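Local coordinates for protein GH3 beta-N-acetylglucosaminidase (Paenibacillaceae, PDB 6K5J) that probably hydrolyses terminal N-acetylglucosamine residues from beta-linked sugars, as a family 3 glycoside hydrolase, at residues Asn26-Ser31 against Pro56-Lys61; Val89-Asn94 against Gly400-Glu405; Glu218-Gly223 against Leu259-Val264. All coordinates share one frame; numbering follows the deposited sequence.

Contact 1. Residues Asn26-Ser31 against Pro56-Lys61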
ATOM      1  N   ASN A  26     -15.757  13.121  -0.847  1.00 18.93           N
ATOM      2  CA  ASN A  26     -16.585  12.214  -0.069  1.00 18.08           C
ATOM      3  C   ASN A  26     -17.861  11.895  -0.843  1.00 18.45           C
ATOM      4  O   ASN A  26     -18.607  12.800  -1.214  1.00 20.36           O
ATOM      5  CB  ASN A  26     -16.934  12.809   1.293  1.00 22.79           C
ATOM      6  CG  ASN A  26     -17.684  11.824   2.160  1.00 22.96           C
ATOM      7  OD1 ASN A  26     -17.415  10.617   2.111  1.00 21.63           O
ATOM      8  ND2 ASN A  26     -18.639  12.320   2.950  1.00 22.13           N
ATOM      9  N   GLY A  27     -18.130  10.608  -1.043  1.00 20.72           N
ATOM     10  CA  GLY A  27     -19.367  10.218  -1.690  1.00 18.90           C
ATOM     11  C   GLY A  27     -19.339   8.818  -2.266  1.00 22.03           C
ATOM     12  O   GLY A  27     -18.315   8.376  -2.796  1.00 18.93           O
ATOM     13  N   LEU A  28     -20.464   8.109  -2.144  1.00 19.56           N
ATOM     14  CA  LEU A  28     -20.718   6.896  -2.915  1.00 19.26           C
ATOM     15  C   LEU A  28     -21.273   7.198  -4.299  1.00 23.03           C
ATOM     16  O   LEU A  28     -21.193   6.342  -5.185  1.00 22.10           O
ATOM     17  CB  LEU A  28     -21.705   5.997  -2.168  1.00 20.32           C
ATOM     18  CG  LEU A  28     -21.233   5.559  -0.783  1.00 19.34           C
ATOM     19  CD1 LEU A  28     -22.371   4.856  -0.029  1.00 20.91           C
ATOM     20  CD2 LEU A  28     -20.006   4.655  -0.885  1.00 20.33           C
ATOM     21  N   GLU A  29     -21.880   8.373  -4.469  1.00 23.77           N
ATOM     22  CA  GLU A  29     -22.175   8.992  -5.750  1.00 21.07           C
ATOM     23  C   GLU A  29     -21.403  10.302  -5.800  1.00 21.38           C
ATOM     24  O   GLU A  29     -20.895  10.776  -4.783  1.00 22.28           O
ATOM     25  CB  GLU A  29     -23.687   9.221  -5.924  1.00 21.65           C
ATOM     26  CG  GLU A  29     -24.494   7.947  -5.690  1.00 24.32           C
ATOM     27  CD  GLU A  29     -26.001   8.178  -5.656  1.00 35.90           C
ATOM     28  OE1 GLU A  29     -26.736   7.178  -5.750  1.00 38.37           O
ATOM     29  OE2 GLU A  29     -26.446   9.341  -5.534  1.00 37.70           O
ATOM     30  N   ALA A  30     -21.284  10.884  -6.990  1.00 20.89           N
ATOM     31  CA  ALA A  30     -20.517  12.120  -7.117  1.00 21.36           C
ATOM     32  C   ALA A  30     -21.120  13.206  -6.235  1.00 23.83           C
ATOM     33  O   ALA A  30     -22.331  13.440  -6.257  1.00 27.45           O
ATOM     34  CB  ALA A  30     -20.486  12.580  -8.574  1.00 23.94           C
ATOM     35  N   SER A  31     -20.283  13.858  -5.439  1.00 23.71           N
ATOM     36  CA  SER A  31     -20.757  14.935  -4.588  1.00 24.53           C
ATOM     37  C   SER A  31     -20.732  16.263  -5.346  1.00 26.38           C
ATOM     38  O   SER A  31     -20.203  16.371  -6.456  1.00 23.86           O
ATOM     39  CB  SER A  31     -19.904  15.033  -3.327  1.00 23.83           C
ATOM     40  OG  SER A  31     -18.594  15.461  -3.670  1.00 21.62           O
ATOM     41  N   PRO A  56     -18.836  -3.383  -5.583  1.00 21.29           N
ATOM     42  CA  PRO A  56     -18.457  -3.220  -7.003  1.00 21.10           C
ATOM     43  C   PRO A  56     -19.464  -2.482  -7.874  1.00 22.82           C
ATOM     44  O   PRO A  56     -19.065  -1.613  -8.657  1.00 20.31           O
ATOM     45  CB  PRO A  56     -18.271  -4.673  -7.463  1.00 25.02           C
ATOM     46  CG  PRO A  56     -17.753  -5.370  -6.232  1.00 21.58           C
ATOM     47  CD  PRO A  56     -18.467  -4.717  -5.062  1.00 22.91           C
ATOM     48  N   ALA A  57     -20.756  -2.819  -7.787  1.00 21.38           N
ATOM     49  CA  ALA A  57     -21.740  -2.159  -8.643  1.00 21.13           C
ATOM     50  C   ALA A  57     -21.770  -0.660  -8.384  1.00 20.76           C
ATOM     51  O   ALA A  57     -21.861   0.140  -9.323  1.00 19.40           O
ATOM     52  CB  ALA A  57     -23.129  -2.760  -8.420  1.00 23.41           C
ATOM     53  N   GLN A  58     -21.662  -0.265  -7.115  1.00 20.26           N
ATOM     54  CA  GLN A  58     -21.676   1.149  -6.760  1.00 21.31           C
ATOM     55  C   GLN A  58     -20.413   1.862  -7.246  1.00 18.45           C
ATOM     56  O   GLN A  58     -20.483   3.008  -7.717  1.00 18.87           O
ATOM     57  CB  GLN A  58     -21.860   1.293  -5.239  1.00 20.12           C
ATOM     58  CG  GLN A  58     -21.545   2.688  -4.687  1.00 18.80           C
ATOM     59  CD  GLN A  58     -20.074   2.827  -4.295  1.00 18.91           C
ATOM     60  OE1 GLN A  58     -19.463   1.877  -3.823  1.00 19.57           O
ATOM     61  NE2 GLN A  58     -19.509   4.002  -4.506  1.00 17.76           N
ATOM     62  N   VAL A  59     -19.250   1.207  -7.146  1.00 17.79           N
ATOM     63  CA  VAL A  59     -18.003   1.844  -7.574  1.00 17.35           C
ATOM     64  C   VAL A  59     -18.003   2.039  -9.087  1.00 17.19           C
ATOM     65  O   VAL A  59     -17.659   3.112  -9.593  1.00 18.63           O
ATOM     66  CB  VAL A  59     -16.780   1.020  -7.119  1.00 15.66           C
ATOM     67  CG1 VAL A  59     -15.475   1.710  -7.566  1.00 18.43           C
ATOM     68  CG2 VAL A  59     -16.784   0.843  -5.595  1.00 18.29           C
ATOM     69  N   ALA A  60     -18.367   0.990  -9.827  1.00 19.41           N
ATOM     70  CA  ALA A  60     -18.455   1.101 -11.281  1.00 19.82           C
ATOM     71  C   ALA A  60     -19.413   2.214 -11.690  1.00 19.99           C
ATOM     72  O   ALA A  60     -19.119   2.997 -12.604  1.00 22.01           O
ATOM     73  CB  ALA A  60     -18.892  -0.241 -11.878  1.00 18.42           C
ATOM     74  N   LYS A  61     -20.565   2.305 -11.019  1.00 18.89           N
ATOM     75  CA  LYS A  61     -21.494   3.397 -11.299  1.00 23.21           C
ATOM     76  C   LYS A  61     -20.859   4.750 -11.019  1.00 21.55           C
ATOM     77  O   LYS A  61     -21.046   5.707 -11.782  1.00 19.49           O
ATOM     78  CB  LYS A  61     -22.756   3.252 -10.452  1.00 21.33           C
ATOM     79  CG  LYS A  61     -23.858   2.420 -11.052  1.00 33.00           C
ATOM     80  CD  LYS A  61     -25.144   2.671 -10.262  1.00 39.59           C
ATOM     81  CE  LYS A  61     -25.185   4.121  -9.776  1.00 38.50           C
ATOM     82  NZ  LYS A  61     -26.572   4.643  -9.544  1.00 48.15           N
TER
HETATM   83  O   HOH W   1     -22.469   5.126  -7.286  1.00 22.54           O
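Q58 and L28 carry this contact, and its hydrogen bonds meet at one backbone atom, the carbonyl oxygen of L28. Q58 NE2 donates to L28 O over 3.0 Å with an N-H...O angle of 166°. The donor lies in the carbonyl plane on a lone pair, and the oxygen lies close to the plane of the amide, so both flat groups are used in the directions they prefer. A bridging water supplies a second grip: it donates to L28 O at 2.7 Å and to Q58 O at 2.9 Å, tying the loop to the backbone as well as the side chain of Q58. With CG anti to the backbone N (chi1 165°) and the chain bent at chi2, the amide is carried off the helix and across L28.

The amide is fully employed. NE2 also donates to N52 O, while OE1 accepts from the backbone N of A54 and E55, which fixes which end of the amide is NE2.

Packing is slight. L28 CD2 lies 3.7 Å from Q58 NE2, the two side chains crossing at about a right angle, so the leucine covers one side of the polar group although it is itself exposed. E29 OE1 and K61 NZ, 4.6 Å apart, are too distant for a salt bridge and probably attract only weakly.

Both segments follow neighbouring parallel strands of the TIM barrel, 21-23 and 45-47, and the contact joins the loop after the first to the opening turns of helix 56-72. G27 suits its place because a side chain would be jammed against the preceding carbonyl oxygen, and S31 caps the next helix through A34 N. Glutamine, both donor and acceptor, thus fastens a loop with neutral, directional bonds that should depend little on ionisation.

Contact 2. Residues Val89-Asn94 against Gly400-Glu405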
ATOM      1  N   VAL A  89      -2.690  -3.101   2.638  1.00 22.52           N
ATOM      2  CA  VAL A  89      -3.106  -1.772   2.185  1.00 22.64           C
ATOM      3  C   VAL A  89      -4.074  -1.994   1.028  1.00 19.90           C
ATOM      4  O   VAL A  89      -3.669  -2.136  -0.130  1.00 19.89           O
ATOM      5  CB  VAL A  89      -1.930  -0.871   1.781  1.00 20.63           C
ATOM      6  CG1 VAL A  89      -2.439   0.439   1.192  1.00 23.02           C
ATOM      7  CG2 VAL A  89      -1.061  -0.554   2.982  1.00 24.70           C
ATOM      8  N   THR A  90      -5.362  -2.057   1.342  1.00 19.14           N
ATOM      9  CA  THR A  90      -6.415  -2.039   0.341  1.00 22.78           C
ATOM     10  C   THR A  90      -7.486  -1.061   0.807  1.00 25.01           C
ATOM     11  O   THR A  90      -7.615  -0.778   2.001  1.00 22.13           O
ATOM     12  CB  THR A  90      -7.041  -3.433   0.117  1.00 23.67           C
ATOM     13  OG1 THR A  90      -7.583  -3.912   1.349  1.00 21.98           O
ATOM     14  CG2 THR A  90      -6.004  -4.447  -0.407  1.00 24.64           C
ATOM     15  N   ARG A  91      -8.246  -0.527  -0.152  1.00 20.17           N
ATOM     16  CA  ARG A  91      -9.358   0.362   0.162  1.00 20.13           C
ATOM     17  C   ARG A  91     -10.714  -0.283  -0.051  1.00 22.41           C
ATOM     18  O   ARG A  91     -11.716   0.240   0.449  1.00 24.13           O
ATOM     19  CB  ARG A  91      -9.297   1.635  -0.691  1.00 21.62           C
ATOM     20  CG  ARG A  91      -7.979   2.337  -0.627  1.00 19.73           C
ATOM     21  CD  ARG A  91      -7.708   2.845   0.765  1.00 22.05           C
ATOM     22  NE  ARG A  91      -6.576   3.752   0.727  1.00 22.85           N
ATOM     23  CZ  ARG A  91      -5.709   3.910   1.714  1.00 32.66           C
ATOM     24  NH1 ARG A  91      -5.828   3.230   2.857  1.00 27.22           N
ATOM     25  NH2 ARG A  91      -4.714   4.752   1.544  1.00 27.28           N
ATOM     26  N   LEU A  92     -10.761  -1.388  -0.790  1.00 22.29           N
ATOM     27  CA  LEU A  92     -11.987  -2.131  -1.046  1.00 23.15           C
ATOM     28  C   LEU A  92     -11.677  -3.613  -0.930  1.00 21.48           C
ATOM     29  O   LEU A  92     -10.777  -4.112  -1.607  1.00 21.66           O
ATOM     30  CB  LEU A  92     -12.548  -1.809  -2.438  1.00 22.77           C
ATOM     31  CG  LEU A  92     -13.785  -2.631  -2.826  1.00 21.27           C
ATOM     32  CD1 LEU A  92     -14.963  -2.321  -1.899  1.00 18.78           C
ATOM     33  CD2 LEU A  92     -14.146  -2.378  -4.281  1.00 21.40           C
ATOM     34  N   GLU A  93     -12.423  -4.311  -0.073  1.00 19.92           N
ATOM     35  CA  GLU A  93     -12.404  -5.762  -0.030  1.00 22.09           C
ATOM     36  C   GLU A  93     -13.765  -6.391  -0.300  1.00 23.26           C
ATOM     37  O   GLU A  93     -13.818  -7.569  -0.652  1.00 23.89           O
ATOM     38  CB  GLU A  93     -11.889  -6.257   1.334  1.00 27.28           C
ATOM     39  CG  GLU A  93     -10.568  -5.619   1.772  1.00 25.19           C
ATOM     40  CD  GLU A  93     -10.750  -4.213   2.316  1.00 28.14           C
ATOM     41  OE1 GLU A  93      -9.920  -3.333   2.004  1.00 29.67           O
ATOM     42  OE2 GLU A  93     -11.735  -3.967   3.040  1.00 27.91           O
ATOM     43  N   ASN A  94     -14.855  -5.637  -0.178  1.00 23.58           N
ATOM     44  CA  ASN A  94     -16.181  -6.199  -0.389  1.00 23.00           C
ATOM     45  C   ASN A  94     -16.400  -6.452  -1.874  1.00 21.96           C
ATOM     46  O   ASN A  94     -16.368  -5.512  -2.669  1.00 22.65           O
ATOM     47  CB  ASN A  94     -17.249  -5.244   0.145  1.00 22.13           C
ATOM     48  CG  ASN A  94     -18.646  -5.830   0.041  1.00 26.14           C
ATOM     49  OD1 ASN A  94     -18.857  -7.010   0.321  1.00 25.59           O
ATOM     50  ND2 ASN A  94     -19.597  -5.016  -0.367  1.00 21.59           N
ATOM     51  N   GLY A 400      -7.410   3.584  13.825  1.00 55.58           N
ATOM     52  CA  GLY A 400      -6.841   3.395  12.513  1.00 60.01           C
ATOM     53  C   GLY A 400      -6.143   4.612  11.932  1.00 61.87           C
ATOM     54  O   GLY A 400      -6.315   5.741  12.389  1.00 63.06           O
ATOM     55  N   SER A 401      -5.330   4.340  10.914  1.00 59.91           N
ATOM     56  CA  SER A 401      -4.775   5.342  10.013  1.00 57.10           C
ATOM     57  C   SER A 401      -4.882   4.768   8.604  1.00 56.44           C
ATOM     58  O   SER A 401      -5.472   3.703   8.394  1.00 53.05           O
ATOM     59  CB  SER A 401      -3.333   5.707  10.399  1.00 57.14           C
ATOM     60  OG  SER A 401      -2.388   4.837   9.792  1.00 59.72           O
ATOM     61  N   GLU A 402      -4.309   5.465   7.624  1.00 52.11           N
ATOM     62  CA  GLU A 402      -4.352   4.958   6.258  1.00 51.11           C
ATOM     63  C   GLU A 402      -3.271   3.918   5.983  1.00 51.37           C
ATOM     64  O   GLU A 402      -3.395   3.160   5.011  1.00 47.16           O
ATOM     65  CB  GLU A 402      -4.238   6.116   5.269  1.00 46.62           C
ATOM     66  CG  GLU A 402      -5.503   6.943   5.130  1.00 42.82           C
ATOM     67  CD  GLU A 402      -5.266   8.230   4.353  1.00 49.02           C
ATOM     68  OE1 GLU A 402      -4.944   9.277   4.966  1.00 53.80           O
ATOM     69  OE2 GLU A 402      -5.382   8.187   3.120  1.00 46.73           O
ATOM     70  N   VAL A 403      -2.219   3.871   6.809  1.00 48.98           N
ATOM     71  CA  VAL A 403      -1.253   2.778   6.730  1.00 50.96           C
ATOM     72  C   VAL A 403      -1.769   1.561   7.491  1.00 49.91           C
ATOM     73  O   VAL A 403      -1.638   0.418   7.029  1.00 42.73           O
ATOM     74  CB  VAL A 403       0.129   3.220   7.261  1.00 47.02           C
ATOM     75  CG1 VAL A 403       1.219   2.259   6.791  1.00 37.61           C
ATOM     76  CG2 VAL A 403       0.455   4.643   6.833  1.00 41.71           C
ATOM     77  N   ASP A 404      -2.373   1.791   8.657  1.00 47.67           N
ATOM     78  CA  ASP A 404      -2.884   0.736   9.531  1.00 50.05           C
ATOM     79  C   ASP A 404      -4.369   1.006   9.775  1.00 50.04           C
ATOM     80  O   ASP A 404      -4.744   1.700  10.724  1.00 48.75           O
ATOM     81  CB  ASP A 404      -2.092   0.693  10.835  1.00 49.77           C
ATOM     82  CG  ASP A 404      -1.748  -0.713  11.252  1.00 43.54           C
ATOM     83  OD1 ASP A 404      -2.600  -1.611  11.056  1.00 45.68           O
ATOM     84  OD2 ASP A 404      -0.629  -0.924  11.767  1.00 43.95           O
ATOM     85  N   GLU A 405      -5.214   0.443   8.918  1.00 47.49           N
ATOM     86  CA  GLU A 405      -6.633   0.767   8.911  1.00 49.36           C
ATOM     87  C   GLU A 405      -7.426  -0.180   9.806  1.00 45.28           C
ATOM     88  O   GLU A 405      -7.033  -1.328  10.037  1.00 41.74           O
ATOM     89  CB  GLU A 405      -7.181   0.715   7.481  1.00 48.17           C
ATOM     90  CG  GLU A 405      -8.641   1.127   7.340  1.00 47.80           C
ATOM     91  CD  GLU A 405      -8.892   2.570   7.767  1.00 54.78           C
ATOM     92  OE1 GLU A 405      -8.956   3.452   6.879  1.00 52.45           O
ATOM     93  OE2 GLU A 405      -9.031   2.821   8.988  1.00 53.53           O
TER
HETATM   94  O   HOH W   2      -8.665   2.458   4.482  1.00 37.13           O
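R91 NH1 is held by two acceptors, E402 O and a water. The stronger bond runs from R91 NH1 to E402 O, 3.3 Å long and fairly straight at 164°; the carbonyl oxygen sits at the edge of the guanidinium, near its plane, and offers a lone pair. The water, only weakly bound to NH1, donates in turn to E405 OE1 over 2.6 Å, so the second acidic residue is linked indirectly. The arginine gets there by folding back at chi2 (-64°), after which its chain runs out to lay the guanidinium against E402.

The other branch, NH2, has its main partner in D83, with which it forms a salt bridge. The E402 carboxylate, out of the guanidinium plane, probably adds only a long-range attraction, from an OE2 whose place is less sure and which is also hydrogen-bonded to a bound glycerol.

Family 3 enzymes often pair a TIM barrel with a second alpha/beta domain, and this contact spans such a pair: 89-94 follows barrel strand 79-81, whereas 400-405 follows strand 390-396 of the mixed six-stranded sheet. The side chain of R91 also comes within about 4 Å of a bound NAG (N-acetylglucosamine). A leucine in place of R91 would probably leave E402 O without its N-H donor and the D83 carboxylate without its positive mate.

The second loop is shaped from within by S401: its OG accepts from V403 N (3.1 Å), an ST turn, and, straighter, from D404 N (3.3 Å), which makes an ST motif. Beside the arginine, V89 CG2 rests 4.2 Å from V403 O, whose polar need is met by R485.

Contact 3. Residues Glu218-Gly223 against Leu259-Val264; sequences EAIARG and LGYDGV
I220 faces L259 and Y261 and touches both with both of its branches. Its CG1 comes within 3.8 Å of Y261 CD1, and its CG2 lies against the same ring carbon, so the beta-branched side chain straddles one corner of the ring, approaching it obliquely. Beyond CG1, the end of the chain meets the leucine: I220 CD1 is 4.1 Å from L259 CD2, the two side chains crossing at about a right angle. I220 CG2 also packs on the backbone, 3.8 Å from L259 O. The first torsion (chi1 -70°), with CG1 beside the backbone N and CG2 anti to it, turns both branches to the loop.

The tyrosine ring is fixed by its own surroundings. The backbone N of G263 lies 3.4 Å above the ring plane, over the centre, and V264 O sits at the edge in plane; a side chain on G263 would run into the hydroxyl. That hydroxyl, Y261 OH, is hydrogen-bonded to V224 O, so a largely buried aromatic brings its polar end to a partner.

Contact 3 joins the end of helix 213-222 to the loop leaving helix 249-258, two successive helices of the TIM barrel, just ahead of neighbouring strands 226-229 and 264-266. G223 and G260, both with positive phi, end these helices, where glycine is at ease. L255 of helix 249-258 adds to the packing on I220 and Y261. On the helix flank, R222 NH1 donates to E218 O (3.1 Å) and pairs with the E218 carboxylate, one turn back. Across the two segments, by contrast, no hydrogen bond forms: one isoleucine is set against a leucine and a tyrosine ring, so the join depends on shape and burial rather than on directional bonds.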
ATOM      1  N   GLU A 218      14.927  -0.357 -12.931  1.00 21.71           N
ATOM      2  CA  GLU A 218      14.434  -1.508 -13.671  1.00 23.16           C
ATOM      3  C   GLU A 218      13.010  -1.285 -14.156  1.00 21.61           C
ATOM      4  O   GLU A 218      12.662  -1.699 -15.266  1.00 23.66           O
ATOM      5  CB  GLU A 218      14.513  -2.769 -12.805  1.00 23.31           C
ATOM      6  CG  GLU A 218      15.921  -3.123 -12.363  1.00 30.17           C
ATOM      7  CD  GLU A 218      16.792  -3.544 -13.538  1.00 37.94           C
ATOM      8  OE1 GLU A 218      16.221  -3.982 -14.564  1.00 34.49           O
ATOM      9  OE2 GLU A 218      18.036  -3.434 -13.439  1.00 41.05           O
ATOM     10  N   ALA A 219      12.163  -0.661 -13.329  1.00 20.80           N
ATOM     11  CA  ALA A 219      10.790  -0.364 -13.738  1.00 19.11           C
ATOM     12  C   ALA A 219      10.763   0.640 -14.883  1.00 18.75           C
ATOM     13  O   ALA A 219      10.020   0.475 -15.860  1.00 17.91           O
ATOM     14  CB  ALA A 219       9.988   0.176 -12.547  1.00 18.98           C
ATOM     15  N   ILE A 220      11.562   1.697 -14.766  1.00 17.77           N
ATOM     16  CA  ILE A 220      11.623   2.718 -15.811  1.00 20.37           C
ATOM     17  C   ILE A 220      12.097   2.108 -17.121  1.00 22.96           C
ATOM     18  O   ILE A 220      11.522   2.371 -18.190  1.00 19.86           O
ATOM     19  CB  ILE A 220      12.533   3.873 -15.351  1.00 20.89           C
ATOM     20  CG1 ILE A 220      11.854   4.658 -14.228  1.00 21.44           C
ATOM     21  CG2 ILE A 220      12.878   4.812 -16.517  1.00 23.67           C
ATOM     22  CD1 ILE A 220      12.814   5.526 -13.416  1.00 20.93           C
ATOM     23  N   ALA A 221      13.128   1.252 -17.055  1.00 21.67           N
ATOM     24  CA  ALA A 221      13.647   0.611 -18.264  1.00 25.38           C
ATOM     25  C   ALA A 221      12.573  -0.204 -18.978  1.00 28.65           C
ATOM     26  O   ALA A 221      12.518  -0.222 -20.215  1.00 25.80           O
ATOM     27  CB  ALA A 221      14.844  -0.280 -17.914  1.00 26.34           C
ATOM     28  N   ARG A 222      11.710  -0.887 -18.225  1.00 22.21           N
ATOM     29  CA  ARG A 222      10.713  -1.752 -18.841  1.00 23.36           C
ATOM     30  C   ARG A 222       9.439  -1.020 -19.229  1.00 25.68           C
ATOM     31  O   ARG A 222       8.626  -1.580 -19.971  1.00 27.45           O
ATOM     32  CB  ARG A 222      10.379  -2.923 -17.912  1.00 25.15           C
ATOM     33  CG  ARG A 222      11.487  -3.964 -17.878  1.00 28.32           C
ATOM     34  CD  ARG A 222      11.420  -4.819 -16.627  1.00 34.01           C
ATOM     35  NE  ARG A 222      12.497  -5.811 -16.605  1.00 37.50           N
ATOM     36  CZ  ARG A 222      13.761  -5.546 -16.283  1.00 39.95           C
ATOM     37  NH1 ARG A 222      14.126  -4.315 -15.943  1.00 36.73           N
ATOM     38  NH2 ARG A 222      14.668  -6.518 -16.295  1.00 46.03           N
ATOM     39  N   GLY A 223       9.247   0.207 -18.760  1.00 20.26           N
ATOM     40  CA  GLY A 223       8.059   0.959 -19.101  1.00 22.07           C
ATOM     41  C   GLY A 223       7.075   1.027 -17.954  1.00 22.29           C
ATOM     42  O   GLY A 223       6.369   0.048 -17.690  1.00 22.82           O
ATOM     43  N   LEU A 259      18.050   9.294 -14.990  1.00 24.67           N
ATOM     44  CA  LEU A 259      17.291   8.084 -15.269  1.00 23.65           C
ATOM     45  C   LEU A 259      16.443   8.189 -16.528  1.00 25.87           C
ATOM     46  O   LEU A 259      15.853   7.185 -16.946  1.00 25.88           O
ATOM     47  CB  LEU A 259      16.404   7.727 -14.057  1.00 24.56           C
ATOM     48  CG  LEU A 259      17.049   6.999 -12.867  1.00 26.91           C
ATOM     49  CD1 LEU A 259      18.444   7.483 -12.505  1.00 33.23           C
ATOM     50  CD2 LEU A 259      16.153   7.047 -11.630  1.00 27.72           C
ATOM     51  N   GLY A 260      16.368   9.369 -17.141  1.00 21.58           N
ATOM     52  CA  GLY A 260      15.676   9.514 -18.413  1.00 25.46           C
ATOM     53  C   GLY A 260      14.171   9.336 -18.370  1.00 27.28           C
ATOM     54  O   GLY A 260      13.557   9.051 -19.400  1.00 22.77           O
ATOM     55  N   TYR A 261      13.548   9.488 -17.212  1.00 21.16           N
ATOM     56  CA  TYR A 261      12.121   9.218 -17.111  1.00 22.33           C
ATOM     57  C   TYR A 261      11.314  10.395 -17.651  1.00 22.18           C
ATOM     58  O   TYR A 261      11.399  11.504 -17.120  1.00 22.98           O
ATOM     59  CB  TYR A 261      11.729   8.933 -15.667  1.00 20.88           C
ATOM     60  CG  TYR A 261      10.306   8.459 -15.570  1.00 20.57           C
ATOM     61  CD1 TYR A 261       9.906   7.302 -16.223  1.00 19.18           C
ATOM     62  CD2 TYR A 261       9.350   9.191 -14.872  1.00 22.75           C
ATOM     63  CE1 TYR A 261       8.589   6.851 -16.149  1.00 19.89           C
ATOM     64  CE2 TYR A 261       8.033   8.755 -14.792  1.00 20.34           C
ATOM     65  CZ  TYR A 261       7.663   7.586 -15.430  1.00 19.19           C
ATOM     66  OH  TYR A 261       6.364   7.148 -15.359  1.00 20.81           O
ATOM     67  N   ASP A 262      10.521  10.154 -18.695  1.00 22.58           N
ATOM     68  CA  ASP A 262       9.664  11.182 -19.271  1.00 28.46           C
ATOM     69  C   ASP A 262       8.185  10.885 -19.046  1.00 24.84           C
ATOM     70  O   ASP A 262       7.329  11.502 -19.688  1.00 25.73           O
ATOM     71  CB  ASP A 262       9.965  11.355 -20.768  1.00 28.97           C
ATOM     72  CG  ASP A 262       9.342  12.632 -21.360  1.00 33.41           C
ATOM     73  OD1 ASP A 262       9.316  13.685 -20.678  1.00 31.25           O
ATOM     74  OD2 ASP A 262       8.868  12.572 -22.517  1.00 35.28           O
ATOM     75  N   GLY A 263       7.863   9.962 -18.142  1.00 20.04           N
ATOM     76  CA  GLY A 263       6.486   9.658 -17.827  1.00 22.10           C
ATOM     77  C   GLY A 263       5.927  10.597 -16.773  1.00 20.89           C
ATOM     78  O   GLY A 263       6.505  11.631 -16.434  1.00 22.99           O
ATOM     79  N   VAL A 264       4.785  10.196 -16.224  1.00 20.24           N
ATOM     80  CA  VAL A 264       4.053  11.033 -15.279  1.00 21.39           C
ATOM     81  C   VAL A 264       4.689  10.905 -13.903  1.00 20.93           C
ATOM     82  O   VAL A 264       4.885   9.796 -13.396  1.00 18.74           O
ATOM     83  CB  VAL A 264       2.569  10.634 -15.242  1.00 20.52           C
ATOM     84  CG1 VAL A 264       1.865  11.295 -14.048  1.00 20.21           C
ATOM     85  CG2 VAL A 264       1.878  10.985 -16.575  1.00 18.08           C
TER

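In the fold
Contacts 1 and 3 both join neighbouring beta-alpha units within the TIM barrel, the first through a loop after a strand, the second through the turns before strands. Contact 1 lies at the surface and relies on neutral amide and water bonds; contact 3, partly buried, is apolar. Contact 2 is more central, its centre about 9 Å from the centre of the chain, against 22 and 21 Å for contacts 1 and 3, and links the barrel with the second domain across 305 intervening residues through a buried arginine, a carbonyl and charge. It touches contact 1, where P56 CD lies 3.3 Å from N94 O, whereas contact 3, nested in the loop it closes, stays about 18 Å away at the nearest atoms.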